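Local coordinates for protein alpha-1,2-mannosidase (Bacteroides thetaiotaomicron, PDB 2WW2) that hydrolyses alpha-mannosides with inversion of configuration, as a calcium-dependent glycoside hydrolase of family 92 from a human gut symbiont, at residues 282-293 with 612-622. Numbering follows the deposited sequence.
Sequences EQLRTFYSCLYR and DKLYNSGSKGY. With NA (sodium ion), chain F.
Glu282 OE1 is gripped by two donors, Ser617 OG at 2.8 Å and Arg285 NH2 at 2.9 Å. The serine hydroxyl meets it on the syn side, 33° out of the carboxylate plane. The arginine takes the anti lone pair in a salt bridge within helix 281-294. Glu282 OE2 accepts a bond from the backbone N-H of Ser617 (N to OE2 2.7 Å), also on the syn side. Ser617 thus meets both oxygens. Glu282 reaches Ser617 with CG anti to its backbone N (chi1 169°) and a bend at chi2. Arg285 NE gives a longer bond of 3.3 Å to Ser617 OG, which lies near the guanidinium plane. Replacing Glu282 by an alanine would probably leave Ser617 N and OG without these acceptors and take a carboxylate partner from Arg285.

Thr286 turns OG1 back to Glu282 O and rests CG2 against Tyr615 CB. A water joins Gln283 NE2 to Asp612 OD1, while Gln283 OE1 bonds to Thr280. Cys290 SG lies obliquely beside the Tyr622 ring, 5.1 Å from its centroid. The extended Arg293 chain passes the same phenol, with CD 3.3 Å from Tyr622 OH. The guanidinium and ring planes are 73° apart. Tyr622 O binds a sodium ion at 2.5 Å, with Ser19, Gly624 and Asp627 completing the protein ligands.

The contact joins a catalytic-domain helix to the loop after helix 600-613. Hydrogen bonds to a carboxylate, with a longer one from a guanidinium, probably hold the loop at Ser617. Cys290 and Arg293 pack against Tyr622, whose carbonyl binds sodium, and may help to place it.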
loop_
_atom_site.group_PDB
_atom_site.type_symbol
_atom_site.label_atom_id
_atom_site.label_comp_id
_atom_site.label_asym_id
_atom_site.label_seq_id
_atom_site.Cartn_x
_atom_site.Cartn_y
_atom_site.Cartn_z
ATOM N N GLU A 282 -6.709 -18.870 -26.787
ATOM C CA GLU A 282 -6.421 -18.638 -25.360
ATOM C C GLU A 282 -7.711 -18.639 -24.507
ATOM O O GLU A 282 -7.757 -19.230 -23.407
ATOM C CB GLU A 282 -5.626 -17.346 -25.207
ATOM C CG GLU A 282 -5.479 -16.854 -23.789
ATOM C CD GLU A 282 -4.638 -17.754 -22.905
ATOM O OE1 GLU A 282 -4.001 -18.709 -23.388
ATOM O OE2 GLU A 282 -4.628 -17.496 -21.684
ATOM N N GLN A 283 -8.752 -17.991 -25.018
ATOM C CA GLN A 283 -10.053 -18.001 -24.347
ATOM C C GLN A 283 -10.655 -19.407 -24.247
ATOM O O GLN A 283 -11.210 -19.788 -23.219
ATOM C CB GLN A 283 -11.021 -17.049 -25.075
ATOM C CG GLN A 283 -10.648 -15.549 -24.901
ATOM C CD GLN A 283 -11.524 -14.617 -25.734
ATOM O OE1 GLN A 283 -11.901 -14.937 -26.867
ATOM N NE2 GLN A 283 -11.841 -13.446 -25.179
ATOM N N LEU A 284 -10.594 -20.170 -25.337
ATOM C CA LEU A 284 -11.105 -21.535 -25.331
ATOM C C LEU A 284 -10.311 -22.391 -24.313
ATOM O O LEU A 284 -10.875 -23.196 -23.575
ATOM C CB LEU A 284 -10.994 -22.139 -26.752
ATOM C CG LEU A 284 -11.929 -21.476 -27.791
ATOM C CD1 LEU A 284 -11.567 -21.814 -29.238
ATOM C CD2 LEU A 284 -13.362 -21.913 -27.513
ATOM N N ARG A 285 -8.995 -22.234 -24.295
ATOM C CA ARG A 285 -8.191 -22.957 -23.287
ATOM C C ARG A 285 -8.571 -22.572 -21.865
ATOM O O ARG A 285 -8.679 -23.434 -20.984
ATOM C CB ARG A 285 -6.697 -22.739 -23.535
ATOM C CG ARG A 285 -6.251 -23.420 -24.840
ATOM C CD ARG A 285 -4.763 -23.371 -25.010
ATOM N NE ARG A 285 -4.255 -22.017 -24.949
ATOM C CZ ARG A 285 -3.701 -21.380 -25.977
ATOM N NH1 ARG A 285 -3.589 -21.988 -27.158
ATOM N NH2 ARG A 285 -3.262 -20.127 -25.818
ATOM N N THR A 286 -8.790 -21.291 -21.636
ATOM C CA THR A 286 -9.120 -20.848 -20.274
ATOM C C THR A 286 -10.453 -21.444 -19.870
ATOM O O THR A 286 -10.581 -22.044 -18.809
ATOM C CB THR A 286 -9.151 -19.313 -20.187
ATOM O OG1 THR A 286 -7.896 -18.795 -20.653
ATOM C CG2 THR A 286 -9.352 -18.859 -18.724
ATOM N N PHE A 287 -11.440 -21.298 -20.748
ATOM C CA PHE A 287 -12.795 -21.788 -20.492
ATOM C C PHE A 287 -12.846 -23.300 -20.222
ATOM O O PHE A 287 -13.426 -23.742 -19.229
ATOM C CB PHE A 287 -13.695 -21.447 -21.690
ATOM C CG PHE A 287 -15.138 -21.844 -21.507
ATOM C CD1 PHE A 287 -15.986 -21.091 -20.682
ATOM C CD2 PHE A 287 -15.654 -22.960 -22.154
ATOM C CE1 PHE A 287 -17.314 -21.455 -20.516
ATOM C CE2 PHE A 287 -16.980 -23.331 -21.997
ATOM C CZ PHE A 287 -17.817 -22.581 -21.173
ATOM N N TYR A 288 -12.268 -24.099 -21.119
ATOM C CA TYR A 288 -12.354 -25.547 -20.947
ATOM C C TYR A 288 -11.469 -26.065 -19.828
ATOM O O TYR A 288 -11.803 -27.048 -19.197
ATOM C CB TYR A 288 -12.125 -26.279 -22.290
ATOM C CG TYR A 288 -13.368 -26.111 -23.140
ATOM C CD1 TYR A 288 -14.564 -26.721 -22.752
ATOM C CD2 TYR A 288 -13.373 -25.292 -24.272
ATOM C CE1 TYR A 288 -15.737 -26.554 -23.484
ATOM C CE2 TYR A 288 -14.544 -25.108 -25.006
ATOM C CZ TYR A 288 -15.721 -25.751 -24.600
ATOM O OH TYR A 288 -16.898 -25.586 -25.310
ATOM N N SER A 289 -10.350 -25.401 -19.576
ATOM C CA SER A 289 -9.545 -25.740 -18.388
ATOM C C SER A 289 -10.327 -25.497 -17.103
ATOM O O SER A 289 -10.339 -26.351 -16.215
ATOM C CB SER A 289 -8.246 -24.942 -18.379
ATOM O OG SER A 289 -7.437 -25.265 -19.516
ATOM N N CYS A 290 -10.984 -24.340 -17.001
ATOM C CA CYS A 290 -11.828 -24.069 -15.826
ATOM C C CYS A 290 -12.957 -25.080 -15.724
ATOM O O CYS A 290 -13.304 -25.514 -14.619
ATOM C CB CYS A 290 -12.401 -22.636 -15.872
ATOM S SG CYS A 290 -11.160 -21.358 -15.615
ATOM N N LEU A 291 -13.542 -25.463 -16.865
ATOM C CA LEU A 291 -14.644 -26.418 -16.825
ATOM C C LEU A 291 -14.121 -27.787 -16.361
ATOM O O LEU A 291 -14.736 -28.450 -15.518
ATOM C CB LEU A 291 -15.362 -26.520 -18.193
ATOM C CG LEU A 291 -16.599 -27.438 -18.302
ATOM C CD1 LEU A 291 -17.676 -27.095 -17.219
ATOM C CD2 LEU A 291 -17.198 -27.414 -19.703
ATOM N N TYR A 292 -12.986 -28.216 -16.907
ATOM C CA TYR A 292 -12.371 -29.473 -16.447
ATOM C C TYR A 292 -12.188 -29.473 -14.933
ATOM O O TYR A 292 -12.556 -30.442 -14.251
ATOM C CB TYR A 292 -11.023 -29.676 -17.162
ATOM C CG TYR A 292 -9.928 -30.329 -16.356
ATOM C CD1 TYR A 292 -9.844 -31.719 -16.259
ATOM C CD2 TYR A 292 -8.937 -29.563 -15.739
ATOM C CE1 TYR A 292 -8.811 -32.337 -15.532
ATOM C CE2 TYR A 292 -7.896 -30.171 -15.013
ATOM C CZ TYR A 292 -7.841 -31.556 -14.928
ATOM O OH TYR A 292 -6.828 -32.156 -14.212
ATOM N N ARG A 293 -11.650 -28.374 -14.409
ATOM C CA ARG A 293 -11.380 -28.268 -12.980
ATOM C C ARG A 293 -12.693 -28.393 -12.222
ATOM O O ARG A 293 -12.762 -28.982 -11.146
ATOM C CB ARG A 293 -10.665 -26.935 -12.665
ATOM C CG ARG A 293 -10.055 -26.841 -11.270
ATOM C CD ARG A 293 -9.305 -25.510 -11.026
ATOM N NE ARG A 293 -8.792 -25.423 -9.656
ATOM C CZ ARG A 293 -7.510 -25.239 -9.335
ATOM N NH1 ARG A 293 -7.150 -25.173 -8.061
ATOM N NH2 ARG A 293 -6.586 -25.100 -10.287
ATOM N N ASP A 612 -10.801 -10.681 -18.898
ATOM C CA ASP A 612 -9.638 -10.394 -19.742
ATOM C C ASP A 612 -8.358 -10.256 -18.918
ATOM O O ASP A 612 -7.292 -10.682 -19.348
ATOM C CB ASP A 612 -9.846 -9.097 -20.532
ATOM C CG ASP A 612 -10.819 -9.253 -21.711
ATOM O OD1 ASP A 612 -11.177 -10.392 -22.097
ATOM O OD2 ASP A 612 -11.228 -8.206 -22.264
ATOM N N LYS A 613 -8.446 -9.637 -17.746
ATOM C CA LYS A 613 -7.223 -9.243 -17.033
ATOM C C LYS A 613 -6.729 -10.189 -15.941
ATOM O O LYS A 613 -5.540 -10.192 -15.634
ATOM C CB LYS A 613 -7.368 -7.820 -16.495
ATOM C CG LYS A 613 -7.181 -6.823 -17.626
ATOM C CD LYS A 613 -7.905 -5.536 -17.413
ATOM C CE LYS A 613 -7.475 -4.569 -18.547
ATOM N NZ LYS A 613 -8.132 -3.276 -18.406
ATOM N N LEU A 614 -7.621 -10.992 -15.372
ATOM C CA LEU A 614 -7.261 -11.837 -14.238
ATOM C C LEU A 614 -7.176 -13.331 -14.550
ATOM O O LEU A 614 -7.069 -14.159 -13.625
ATOM C CB LEU A 614 -8.264 -11.623 -13.111
ATOM C CG LEU A 614 -8.263 -10.205 -12.532
ATOM C CD1 LEU A 614 -9.134 -10.199 -11.303
ATOM C CD2 LEU A 614 -6.829 -9.734 -12.192
ATOM N N TYR A 615 -7.212 -13.675 -15.838
ATOM C CA TYR A 615 -7.163 -15.082 -16.245
ATOM C C TYR A 615 -6.268 -15.299 -17.450
ATOM O O TYR A 615 -6.194 -14.463 -18.370
ATOM C CB TYR A 615 -8.563 -15.606 -16.616
ATOM C CG TYR A 615 -9.490 -15.779 -15.452
ATOM C CD1 TYR A 615 -9.523 -16.969 -14.744
ATOM C CD2 TYR A 615 -10.311 -14.733 -15.032
ATOM C CE1 TYR A 615 -10.366 -17.123 -13.665
ATOM C CE2 TYR A 615 -11.142 -14.875 -13.958
ATOM C CZ TYR A 615 -11.173 -16.060 -13.271
ATOM O OH TYR A 615 -12.028 -16.198 -12.190
ATOM N N ASN A 616 -5.578 -16.428 -17.439
ATOM C CA ASN A 616 -5.037 -16.987 -18.669
ATOM C C ASN A 616 -4.941 -18.506 -18.515
ATOM O O ASN A 616 -5.245 -19.048 -17.450
ATOM C CB ASN A 616 -3.698 -16.343 -19.053
ATOM C CG ASN A 616 -2.617 -16.619 -18.052
ATOM O OD1 ASN A 616 -2.162 -17.756 -17.904
ATOM N ND2 ASN A 616 -2.175 -15.570 -17.361
ATOM N N SER A 617 -4.548 -19.201 -19.575
ATOM C CA SER A 617 -4.601 -20.648 -19.541
ATOM C C SER A 617 -3.278 -21.291 -19.129
ATOM O O SER A 617 -3.174 -22.522 -19.122
ATOM C CB SER A 617 -5.012 -21.186 -20.922
ATOM O OG SER A 617 -3.932 -21.020 -21.837
ATOM N N GLY A 618 -2.275 -20.473 -18.801
ATOM C CA GLY A 618 -0.935 -20.979 -18.477
ATOM C C GLY A 618 -0.741 -21.262 -16.991
ATOM O O GLY A 618 -1.717 -21.257 -16.204
ATOM N N SER A 619 0.515 -21.495 -16.593
ATOM C CA SER A 619 0.800 -21.946 -15.228
ATOM C C SER A 619 0.462 -20.900 -14.177
ATOM O O SER A 619 0.204 -21.246 -13.032
ATOM C CB SER A 619 2.261 -22.381 -15.084
ATOM O OG SER A 619 3.130 -21.311 -15.340
ATOM N N LYS A 620 0.446 -19.623 -14.556
ATOM C CA LYS A 620 -0.002 -18.582 -13.612
ATOM C C LYS A 620 -1.381 -18.034 -13.941
ATOM O O LYS A 620 -1.647 -16.843 -13.720
ATOM C CB LYS A 620 1.019 -17.444 -13.556
ATOM C CG LYS A 620 2.407 -17.953 -13.181
ATOM C CD LYS A 620 3.469 -16.867 -13.259
ATOM C CE LYS A 620 4.848 -17.504 -13.151
ATOM N NZ LYS A 620 5.911 -16.469 -13.110
ATOM N N GLY A 621 -2.263 -18.909 -14.437
ATOM C CA GLY A 621 -3.525 -18.489 -15.059
ATOM C C GLY A 621 -4.674 -18.023 -14.183
ATOM O O GLY A 621 -5.644 -17.443 -14.694
ATOM N N TYR A 622 -4.599 -18.295 -12.881
ATOM C CA TYR A 622 -5.538 -17.695 -11.911
ATOM C C TYR A 622 -4.819 -16.504 -11.283
ATOM O O TYR A 622 -4.238 -16.618 -10.188
ATOM C CB TYR A 622 -5.949 -18.716 -10.840
ATOM C CG TYR A 622 -6.887 -19.798 -11.360
ATOM C CD1 TYR A 622 -8.248 -19.543 -11.502
ATOM C CD2 TYR A 622 -6.414 -21.071 -11.699
ATOM C CE1 TYR A 622 -9.133 -20.518 -11.974
ATOM C CE2 TYR A 622 -7.288 -22.061 -12.181
ATOM C CZ TYR A 622 -8.650 -21.765 -12.316
ATOM O OH TYR A 622 -9.530 -22.717 -12.778
HETATM NA NA NA F . -3.710 -16.505 -7.791
HETATM O O HOH W 1 -6.021 -14.479 -21.141
HETATM O O HOH W 2 -10.544 -12.978 -22.565
HETATM O O HOH W 3 -3.223 -16.516 -5.328
HETATM O O HOH W 4 -1.881 -15.089 -8.453
#